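Local coordinates for protein prenylcyclase (PDB 6IJ1) that is of uncertain function but probably acts on a prenyl substrate, as a prenyl cyclase or prenyltransferase would, at residues W31-L36 with A321-G326; L119-H124 with V133-K138; G231-V236 with A272-R277. All coordinates share one frame; numbering follows the deposited sequence.

Interaction 1. Residues W31-L36 with A321-G326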
loop_
_atom_site.group_PDB
_atom_site.type_symbol
_atom_site.label_atom_id
_atom_site.label_comp_id
_atom_site.label_asym_id
_atom_site.label_seq_id
_atom_site.Cartn_x
_atom_site.Cartn_y
_atom_site.Cartn_z
ATOM N N TRP A 31 1.428 -4.556 -14.946
ATOM C CA TRP A 31 0.384 -5.284 -14.230
ATOM C C TRP A 31 -0.784 -4.337 -14.013
ATOM O O TRP A 31 -0.605 -3.133 -13.768
ATOM C CB TRP A 31 0.868 -5.792 -12.883
ATOM C CG TRP A 31 1.885 -6.855 -12.980
ATOM C CD1 TRP A 31 1.649 -8.186 -13.142
ATOM C CD2 TRP A 31 3.322 -6.707 -12.913
ATOM N NE1 TRP A 31 2.837 -8.897 -13.173
ATOM C CE2 TRP A 31 3.882 -8.007 -13.036
ATOM C CE3 TRP A 31 4.195 -5.610 -12.731
ATOM C CZ2 TRP A 31 5.293 -8.247 -13.037
ATOM C CZ3 TRP A 31 5.583 -5.847 -12.717
ATOM C CH2 TRP A 31 6.114 -7.149 -12.859
ATOM N N VAL A 32 -2.007 -4.892 -14.050
ATOM C CA VAL A 32 -3.202 -4.097 -13.753
ATOM C C VAL A 32 -4.066 -4.847 -12.733
ATOM O O VAL A 32 -4.050 -6.080 -12.652
ATOM C CB VAL A 32 -4.058 -3.746 -14.991
ATOM C CG1 VAL A 32 -3.141 -3.060 -16.084
ATOM C CG2 VAL A 32 -4.727 -5.005 -15.581
ATOM N N ASP A 33 -4.773 -4.090 -11.917
ATOM C CA ASP A 33 -5.685 -4.718 -10.960
ATOM C C ASP A 33 -6.733 -3.693 -10.560
ATOM O O ASP A 33 -6.634 -2.508 -10.861
ATOM C CB ASP A 33 -4.941 -5.248 -9.727
ATOM C CG ASP A 33 -5.612 -6.461 -9.073
ATOM O OD1 ASP A 33 -6.782 -6.731 -9.385
ATOM O OD2 ASP A 33 -4.927 -7.080 -8.204
ATOM N N TYR A 34 -7.746 -4.174 -9.833
ATOM C CA TYR A 34 -8.930 -3.406 -9.445
ATOM C C TYR A 34 -9.824 -3.145 -10.657
ATOM O O TYR A 34 -9.454 -3.425 -11.802
ATOM C CB TYR A 34 -8.596 -2.113 -8.647
ATOM C CG TYR A 34 -8.070 -2.421 -7.263
ATOM C CD1 TYR A 34 -6.716 -2.651 -7.055
ATOM C CD2 TYR A 34 -8.942 -2.520 -6.205
ATOM C CE1 TYR A 34 -6.232 -2.963 -5.766
ATOM C CE2 TYR A 34 -8.469 -2.854 -4.894
ATOM C CZ TYR A 34 -7.134 -3.047 -4.720
ATOM O OH TYR A 34 -6.634 -3.387 -3.461
ATOM N N ASP A 35 -11.017 -2.670 -10.385
ATOM C CA ASP A 35 -11.993 -2.469 -11.453
ATOM C C ASP A 35 -12.844 -1.262 -11.180
ATOM O O ASP A 35 -13.960 -1.189 -11.705
ATOM C CB ASP A 35 -12.855 -3.785 -11.545
ATOM C CG ASP A 35 -13.772 -3.832 -12.728
ATOM O OD1 ASP A 35 -13.304 -3.535 -13.871
ATOM O OD2 ASP A 35 -14.961 -4.221 -12.496
ATOM N N LEU A 36 -12.389 -0.316 -10.385
ATOM C CA LEU A 36 -13.215 0.821 -9.980
ATOM C C LEU A 36 -13.721 1.619 -11.166
ATOM O O LEU A 36 -14.880 2.054 -11.173
ATOM C CB LEU A 36 -12.403 1.746 -9.088
ATOM C CG LEU A 36 -12.167 1.021 -7.756
ATOM C CD1 LEU A 36 -11.011 1.685 -7.078
ATOM C CD2 LEU A 36 -13.406 1.070 -6.905
ATOM N N ALA A 321 -14.059 -1.934 -2.323
ATOM C CA ALA A 321 -13.649 -2.668 -3.510
ATOM C C ALA A 321 -12.640 -3.719 -3.114
ATOM O O ALA A 321 -12.120 -3.723 -1.990
ATOM C CB ALA A 321 -13.027 -1.708 -4.537
ATOM N N ARG A 322 -12.348 -4.612 -4.045
ATOM C CA ARG A 322 -11.299 -5.593 -3.856
ATOM C C ARG A 322 -10.405 -5.605 -5.085
ATOM O O ARG A 322 -10.778 -5.143 -6.169
ATOM C CB ARG A 322 -11.883 -7.003 -3.591
ATOM C CG ARG A 322 -12.397 -7.643 -4.812
ATOM C CD ARG A 322 -13.204 -8.966 -4.391
ATOM N NE ARG A 322 -14.540 -8.608 -3.955
ATOM C CZ ARG A 322 -15.224 -9.283 -3.019
ATOM N NH1 ARG A 322 -14.665 -10.332 -2.403
ATOM N NH2 ARG A 322 -16.484 -8.916 -2.744
ATOM N N ASP A 323 -9.192 -6.138 -4.900
ATOM C CA ASP A 323 -8.265 -6.329 -5.999
ATOM C C ASP A 323 -8.748 -7.504 -6.844
ATOM O O ASP A 323 -8.426 -8.680 -6.572
ATOM C CB ASP A 323 -6.834 -6.578 -5.452
ATOM C CG ASP A 323 -6.759 -7.691 -4.416
ATOM O OD1 ASP A 323 -7.595 -7.766 -3.480
ATOM O OD2 ASP A 323 -5.761 -8.464 -4.484
ATOM N N THR A 324 -9.568 -7.169 -7.845
ATOM C CA THR A 324 -10.287 -8.114 -8.696
ATOM C C THR A 324 -9.483 -9.342 -9.112
ATOM O O THR A 324 -10.005 -10.470 -9.133
ATOM C CB THR A 324 -10.694 -7.342 -9.917
ATOM O OG1 THR A 324 -11.289 -6.097 -9.527
ATOM C CG2 THR A 324 -11.727 -8.165 -10.734
ATOM N N PHE A 325 -8.221 -9.116 -9.498
ATOM C CA PHE A 325 -7.407 -10.181 -10.074
ATOM C C PHE A 325 -6.422 -10.777 -9.088
ATOM O O PHE A 325 -5.647 -11.672 -9.455
ATOM C CB PHE A 325 -6.710 -9.632 -11.334
ATOM C CG PHE A 325 -7.698 -9.164 -12.334
ATOM C CD1 PHE A 325 -8.526 -10.065 -12.919
ATOM C CD2 PHE A 325 -7.825 -7.824 -12.603
ATOM C CE1 PHE A 325 -9.482 -9.591 -13.870
ATOM C CE2 PHE A 325 -8.777 -7.337 -13.520
ATOM C CZ PHE A 325 -9.597 -8.236 -14.141
ATOM N N GLY A 326 -6.435 -10.306 -7.815
ATOM C CA GLY A 326 -5.604 -10.890 -6.775
ATOM C C GLY A 326 -4.138 -10.510 -6.834
ATOM O O GLY A 326 -3.339 -11.060 -6.058
HETATM O O HOH W 1 -12.011 -2.988 -7.755
#

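Interaction 2. Residues L119-H124 with V133-K138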
loop_
_atom_site.group_PDB
_atom_site.type_symbol
_atom_site.label_atom_id
_atom_site.label_comp_id
_atom_site.label_asym_id
_atom_site.label_seq_id
_atom_site.Cartn_x
_atom_site.Cartn_y
_atom_site.Cartn_z
ATOM N N LEU A 119 5.280 15.405 -4.440
ATOM C CA LEU A 119 4.970 14.956 -3.086
ATOM C C LEU A 119 4.978 16.106 -2.100
ATOM O O LEU A 119 4.103 16.201 -1.243
ATOM C CB LEU A 119 5.919 13.855 -2.598
ATOM C CG LEU A 119 5.742 12.539 -3.346
ATOM C CD1 LEU A 119 6.780 11.483 -2.841
ATOM C CD2 LEU A 119 4.278 11.992 -3.207
ATOM N N ALA A 120 5.986 17.031 -2.201
ATOM C CA ALA A 120 6.011 18.130 -1.233
ATOM C C ALA A 120 4.734 18.976 -1.271
ATOM O O ALA A 120 4.337 19.508 -0.220
ATOM C CB ALA A 120 7.230 19.024 -1.524
ATOM N N ARG A 121 4.099 19.127 -2.454
ATOM C CA ARG A 121 2.846 19.871 -2.525
ATOM C C ARG A 121 1.750 19.243 -1.685
ATOM O O ARG A 121 0.800 19.964 -1.306
ATOM C CB ARG A 121 2.398 19.978 -3.981
ATOM C CG ARG A 121 3.313 20.900 -4.757
ATOM C CD ARG A 121 2.922 20.931 -6.230
ATOM N NE ARG A 121 1.618 21.564 -6.354
ATOM C CZ ARG A 121 1.136 22.063 -7.485
ATOM N NH1 ARG A 121 -0.068 22.620 -7.500
ATOM N NH2 ARG A 121 1.859 22.001 -8.598
ATOM N N HIS A 122 1.868 17.931 -1.368
ATOM C CA HIS A 122 0.799 17.229 -0.639
ATOM C C HIS A 122 1.045 17.203 0.849
ATOM O O HIS A 122 0.244 16.672 1.606
ATOM C CB HIS A 122 0.636 15.772 -1.182
ATOM C CG HIS A 122 0.160 15.715 -2.585
ATOM N ND1 HIS A 122 0.915 16.137 -3.652
ATOM C CD2 HIS A 122 -1.039 15.327 -3.085
ATOM C CE1 HIS A 122 0.204 15.997 -4.767
ATOM N NE2 HIS A 122 -0.983 15.472 -4.448
ATOM N N VAL A 123 2.121 17.855 1.327
ATOM C CA VAL A 123 2.443 17.846 2.753
ATOM C C VAL A 123 1.697 18.948 3.483
ATOM O O VAL A 123 1.802 20.137 3.115
ATOM C CB VAL A 123 3.945 17.999 2.959
ATOM C CG1 VAL A 123 4.280 18.110 4.471
ATOM C CG2 VAL A 123 4.666 16.833 2.317
ATOM N N HIS A 124 0.915 18.568 4.471
ATOM C CA HIS A 124 0.137 19.493 5.286
ATOM C C HIS A 124 0.965 20.037 6.455
ATOM O O HIS A 124 2.031 19.502 6.843
ATOM C CB HIS A 124 -1.118 18.802 5.846
ATOM C CG HIS A 124 -2.285 18.796 4.894
ATOM N ND1 HIS A 124 -3.002 19.939 4.594
ATOM C CD2 HIS A 124 -2.904 17.788 4.234
ATOM C CE1 HIS A 124 -3.976 19.640 3.751
ATOM N NE2 HIS A 124 -3.929 18.347 3.506
ATOM N N VAL A 133 -4.223 17.215 -4.058
ATOM C CA VAL A 133 -4.189 18.639 -3.733
ATOM C C VAL A 133 -5.253 19.301 -4.581
ATOM O O VAL A 133 -5.445 18.894 -5.729
ATOM C CB VAL A 133 -2.816 19.287 -4.021
ATOM C CG1 VAL A 133 -1.786 18.736 -3.069
ATOM C CG2 VAL A 133 -2.393 19.028 -5.410
ATOM N N PRO A 134 -5.917 20.330 -4.069
ATOM C CA PRO A 134 -7.034 20.910 -4.839
ATOM C C PRO A 134 -6.586 21.497 -6.168
ATOM O O PRO A 134 -7.251 21.297 -7.187
ATOM C CB PRO A 134 -7.580 21.988 -3.895
ATOM C CG PRO A 134 -7.146 21.590 -2.555
ATOM C CD PRO A 134 -5.845 20.851 -2.707
ATOM N N ASP A 135 -5.458 22.218 -6.193
ATOM C CA ASP A 135 -5.122 22.900 -7.443
ATOM C C ASP A 135 -4.750 21.902 -8.525
ATOM O O ASP A 135 -5.225 22.021 -9.659
ATOM C CB ASP A 135 -4.004 23.922 -7.234
ATOM C CG ASP A 135 -2.945 23.433 -6.291
ATOM O OD1 ASP A 135 -3.147 22.361 -5.680
ATOM O OD2 ASP A 135 -1.922 24.134 -6.152
ATOM N N LEU A 136 -3.941 20.877 -8.189
ATOM C CA LEU A 136 -3.540 19.887 -9.190
ATOM C C LEU A 136 -4.675 18.954 -9.611
ATOM O O LEU A 136 -4.630 18.442 -10.738
ATOM C CB LEU A 136 -2.357 19.044 -8.692
ATOM C CG LEU A 136 -1.002 19.773 -8.585
ATOM C CD1 LEU A 136 0.100 18.865 -7.967
ATOM C CD2 LEU A 136 -0.544 20.308 -9.939
ATOM N N ALA A 137 -5.687 18.717 -8.756
ATOM C CA ALA A 137 -6.769 17.798 -9.066
ATOM C C ALA A 137 -7.976 18.523 -9.597
ATOM O O ALA A 137 -8.982 17.869 -9.898
ATOM C CB ALA A 137 -7.208 17.009 -7.828
ATOM N N LYS A 138 -7.891 19.859 -9.698
ATOM C CA LYS A 138 -9.075 20.699 -9.946
ATOM C C LYS A 138 -9.838 20.270 -11.194
ATOM O O LYS A 138 -11.076 20.201 -11.194
ATOM C CB LYS A 138 -8.659 22.169 -10.092
ATOM C CG LYS A 138 -9.668 23.191 -9.530
ATOM C CD LYS A 138 -9.578 24.559 -10.244
ATOM C CE LYS A 138 -10.793 25.463 -9.943
ATOM N NZ LYS A 138 -11.004 25.691 -8.457
HETATM O O HOH W 2 -0.275 22.570 -4.820
HETATM O O HOH W 3 -3.036 15.600 -6.390
#

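Interaction 3. Residues G231-V236 with A272-R277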
loop_
_atom_site.group_PDB
_atom_site.type_symbol
_atom_site.label_atom_id
_atom_site.label_comp_id
_atom_site.label_asym_id
_atom_site.label_seq_id
_atom_site.Cartn_x
_atom_site.Cartn_y
_atom_site.Cartn_z
ATOM N N GLY A 231 -4.259 -14.873 15.319
ATOM C CA GLY A 231 -4.884 -15.916 16.125
ATOM C C GLY A 231 -4.011 -17.150 16.221
ATOM O O GLY A 231 -2.929 -17.283 15.658
ATOM N N ALA A 232 -4.531 -18.126 16.992
ATOM C CA ALA A 232 -3.737 -19.326 17.263
ATOM C C ALA A 232 -3.447 -20.129 16.002
ATOM O O ALA A 232 -2.464 -20.860 15.971
ATOM C CB ALA A 232 -4.476 -20.200 18.304
ATOM N N ASP A 233 -4.300 -20.016 14.948
ATOM C CA ASP A 233 -4.021 -20.650 13.665
ATOM C C ASP A 233 -3.189 -19.779 12.731
ATOM O O ASP A 233 -2.828 -20.222 11.613
ATOM C CB ASP A 233 -5.318 -21.023 12.955
ATOM C CG ASP A 233 -6.195 -19.815 12.671
ATOM O OD1 ASP A 233 -5.889 -18.668 13.082
ATOM O OD2 ASP A 233 -7.283 -20.035 12.050
ATOM N N GLY A 234 -2.717 -18.614 13.224
ATOM C CA GLY A 234 -1.917 -17.738 12.404
ATOM C C GLY A 234 -2.701 -16.669 11.668
ATOM O O GLY A 234 -2.051 -15.835 11.026
ATOM N N ALA A 235 -4.024 -16.746 11.629
ATOM C CA ALA A 235 -4.802 -15.857 10.752
ATOM C C ALA A 235 -5.224 -14.601 11.483
ATOM O O ALA A 235 -5.504 -14.614 12.698
ATOM C CB ALA A 235 -6.087 -16.543 10.246
ATOM N N VAL A 236 -5.312 -13.480 10.743
ATOM C CA VAL A 236 -6.046 -12.314 11.196
ATOM C C VAL A 236 -7.421 -12.389 10.544
ATOM O O VAL A 236 -7.508 -12.307 9.322
ATOM C CB VAL A 236 -5.323 -11.013 10.800
ATOM C CG1 VAL A 236 -6.158 -9.815 11.195
ATOM C CG2 VAL A 236 -3.931 -11.014 11.489
ATOM N N ALA A 272 2.970 -17.027 8.939
ATOM C CA ALA A 272 3.597 -17.522 7.693
ATOM C C ALA A 272 3.020 -18.898 7.344
ATOM O O ALA A 272 2.811 -19.157 6.168
ATOM C CB ALA A 272 5.098 -17.566 7.831
ATOM N N GLY A 273 2.811 -19.744 8.352
ATOM C CA GLY A 273 2.234 -21.079 8.122
ATOM C C GLY A 273 0.812 -20.971 7.605
ATOM O O GLY A 273 0.464 -21.711 6.693
ATOM N N TRP A 274 0.011 -20.096 8.208
ATOM C CA TRP A 274 -1.357 -19.899 7.708
ATOM C C TRP A 274 -1.334 -19.449 6.247
ATOM O O TRP A 274 -2.047 -20.001 5.385
ATOM C CB TRP A 274 -2.146 -18.910 8.583
ATOM C CG TRP A 274 -3.625 -18.837 8.223
ATOM C CD1 TRP A 274 -4.628 -19.552 8.800
ATOM C CD2 TRP A 274 -4.221 -18.059 7.163
ATOM N NE1 TRP A 274 -5.843 -19.231 8.186
ATOM C CE2 TRP A 274 -5.587 -18.336 7.173
ATOM C CE3 TRP A 274 -3.711 -17.161 6.207
ATOM C CZ2 TRP A 274 -6.475 -17.737 6.266
ATOM C CZ3 TRP A 274 -4.611 -16.534 5.327
ATOM C CH2 TRP A 274 -5.956 -16.854 5.345
ATOM N N LEU A 275 -0.500 -18.446 5.914
ATOM C CA LEU A 275 -0.393 -18.023 4.518
ATOM C C LEU A 275 0.043 -19.159 3.612
ATOM O O LEU A 275 -0.520 -19.318 2.519
ATOM C CB LEU A 275 0.580 -16.810 4.384
ATOM C CG LEU A 275 0.019 -15.573 5.049
ATOM C CD1 LEU A 275 1.153 -14.526 5.307
ATOM C CD2 LEU A 275 -1.108 -14.958 4.246
ATOM N N THR A 276 1.045 -19.964 4.045
ATOM C CA THR A 276 1.463 -21.070 3.197
ATOM C C THR A 276 0.345 -22.090 2.973
ATOM O O THR A 276 0.124 -22.542 1.826
ATOM C CB THR A 276 2.698 -21.706 3.843
ATOM O OG1 THR A 276 3.739 -20.689 3.865
ATOM C CG2 THR A 276 3.181 -22.785 2.980
ATOM N N ARG A 277 -0.430 -22.386 4.014
ATOM C CA ARG A 277 -1.478 -23.392 3.921
ATOM C C ARG A 277 -2.627 -22.884 3.069
ATOM O O ARG A 277 -3.378 -23.697 2.501
ATOM C CB ARG A 277 -2.030 -23.752 5.296
ATOM C CG ARG A 277 -1.087 -24.588 6.125
ATOM C CD ARG A 277 -1.807 -25.144 7.396
ATOM N NE ARG A 277 -2.561 -24.175 8.188
ATOM C CZ ARG A 277 -2.002 -23.380 9.116
ATOM N NH1 ARG A 277 -0.725 -23.472 9.385
ATOM N NH2 ARG A 277 -2.767 -22.556 9.812
HETATM O O HOH W 4 0.143 -21.590 11.428
#

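Interaction 1. Residues W31-L36 with A321-G326
D33 and Y34 reach across to the type I turn D323–G326, D33 holding it by its backbone and Y34 lying against its first residue. In D33, CG stands anti to the backbone N (chi1 -151°), and from there the carboxylate divides its work. Its OD1 takes the amide of F325, F325 N to D33 OD1 being 2.8 Å with a nearly straight N-H...O angle of 166°. The same oxygen also accepts its neighbour's amide, Y34 N to D33 OD1 at 2.8 Å, met from above the carboxylate plane. The other oxygen, OD2, passes 3.4 Å from D323 CB and bonds to the amide of H328 in the first turn of helix 327-341. Aspartate suits the place because it is short and offers two acceptors to backbone amides.

Y34 supplies the flat surface: D323 CA sits 3.6 Å from the ring centroid, over the face, and D323 CB is 3.6 Å from Y34 CZ. Beyond it, Y34 OH bonds to A289 O. Farther along, L36 CD2 packs 3.7 Å from A321 CB, and one water bridges D35 N and R322 O.

The contact thus joins the loop between helices 10-23 and 42-52 to the link from strand 319-321 into helix 327-341, bringing distant ends of the chain together; I44 of helix 42-52 touches D33 and Y34.

Interaction 2. Residues L119-H124 with V133-K138
D135 OD2 is gripped twice: by R121, whose NH1 lies 2.7 Å from D135 OD2 in a salt bridge, and by a water that donates to it. The arrangement is a helix-loop-helix connection, in which the end of helix 112-121 meets the start of helix 134-141 across an irregular loop, in a chain whose regular structure is almost all helix. The direct bond is bent, its N-H...O angle of 126° making it weak, and the guanidinium and carboxylate planes are turned 65° apart. The water gives a second link, since it also accepts from R121 NE. D135 CG, set between its own backbone N and carbonyl carbon, keeps OD1 near the helix start, where it takes a weak bond from the amide of L136.

Over one face of the guanidinium comes L136, tip to tip with R121, its CG 3.1 Å above the plane and offset toward the rim. One of its methyls, L136 CD2, lies 3.2 Å from R121 NH2. An arginine suits this exposed spot, as its flat head can rest on a leucine by its face while its edge serves the acid.

Deeper in, V133 and H122 cross at about a right angle. V133 CG1 points at the middle of the imidazole, 3.5 Å from the H122 ring centroid and 9° off its normal, a CH-pi contact. The same methyl touches the end of the first helix, V133 CG1 being 3.4 Å from R121 O. A branched valine presents that methyl close to its own backbone. The H122 ring is held in turn by ND1, which bonds to F118 O, and at its other nitrogen a water in the ring plane lies 2.8 Å from H122 NE2 while accepting from V133 N.

Interaction 3. Residues G231-V236 with A272-R277
G234 closes the type I turn G231–G234 with phi at 93° and comes within 5.2 Å, CA to CA, of W274 on helix 265-278. Glycine suits the place: a CB would come about 3.0 Å from W274 CB and collide with the carbonyl oxygen of D233. D233 adds an Asx turn, its OD1 accepting from A235 N at 3.0 Å.

The indole of W274, with CG anti to the backbone N (chi1 -171°), slips beneath A235. A235 CB lies 3.5 Å from the centroid of the five-membered ring of W274, over its face, while the ring of H278 also stacks on W274. R277 reaches D233 O with NH2, 2.9 Å away, in the plane of both the carbonyl and the guanidinium, and a water links R277 NH1 to the same oxygen.

An alanine at W274 would probably leave A235 CB and the H278 ring without their flat partner and open a gap beneath the turn.

The sequence of this helix running on to W285, whose NE1 bonds to L275 O, resembles the QW motif of terpene cyclases. The chemistry implies a buried apolar CH-pi seat, with a charged guanidinium held by a backbone carbonyl at its exposed edge.

How the interactions relate
Interactions 2 and 3 are in series along the chain, both nested within the long loop closed by interaction 1, and lie on opposite sides of the chain's centre, about 40 Å apart between centres. Interaction 1 lies nearest that centre, though it is only partly buried, whereas 3 is a buried contact. All three set a CH group over a ring face and differ in the polar part: 1 has a carboxylate serving backbone amides, 2 pairs an arginine with an acid, and 3 pairs one with a carbonyl. Interaction 1 precedes helix 327-341, on which A272 and L275 of 272-277 pack. W31 NE1 to L21 O recalls W285 NE1 to L275 O, consistent with a terpene-cyclase-like helical fold.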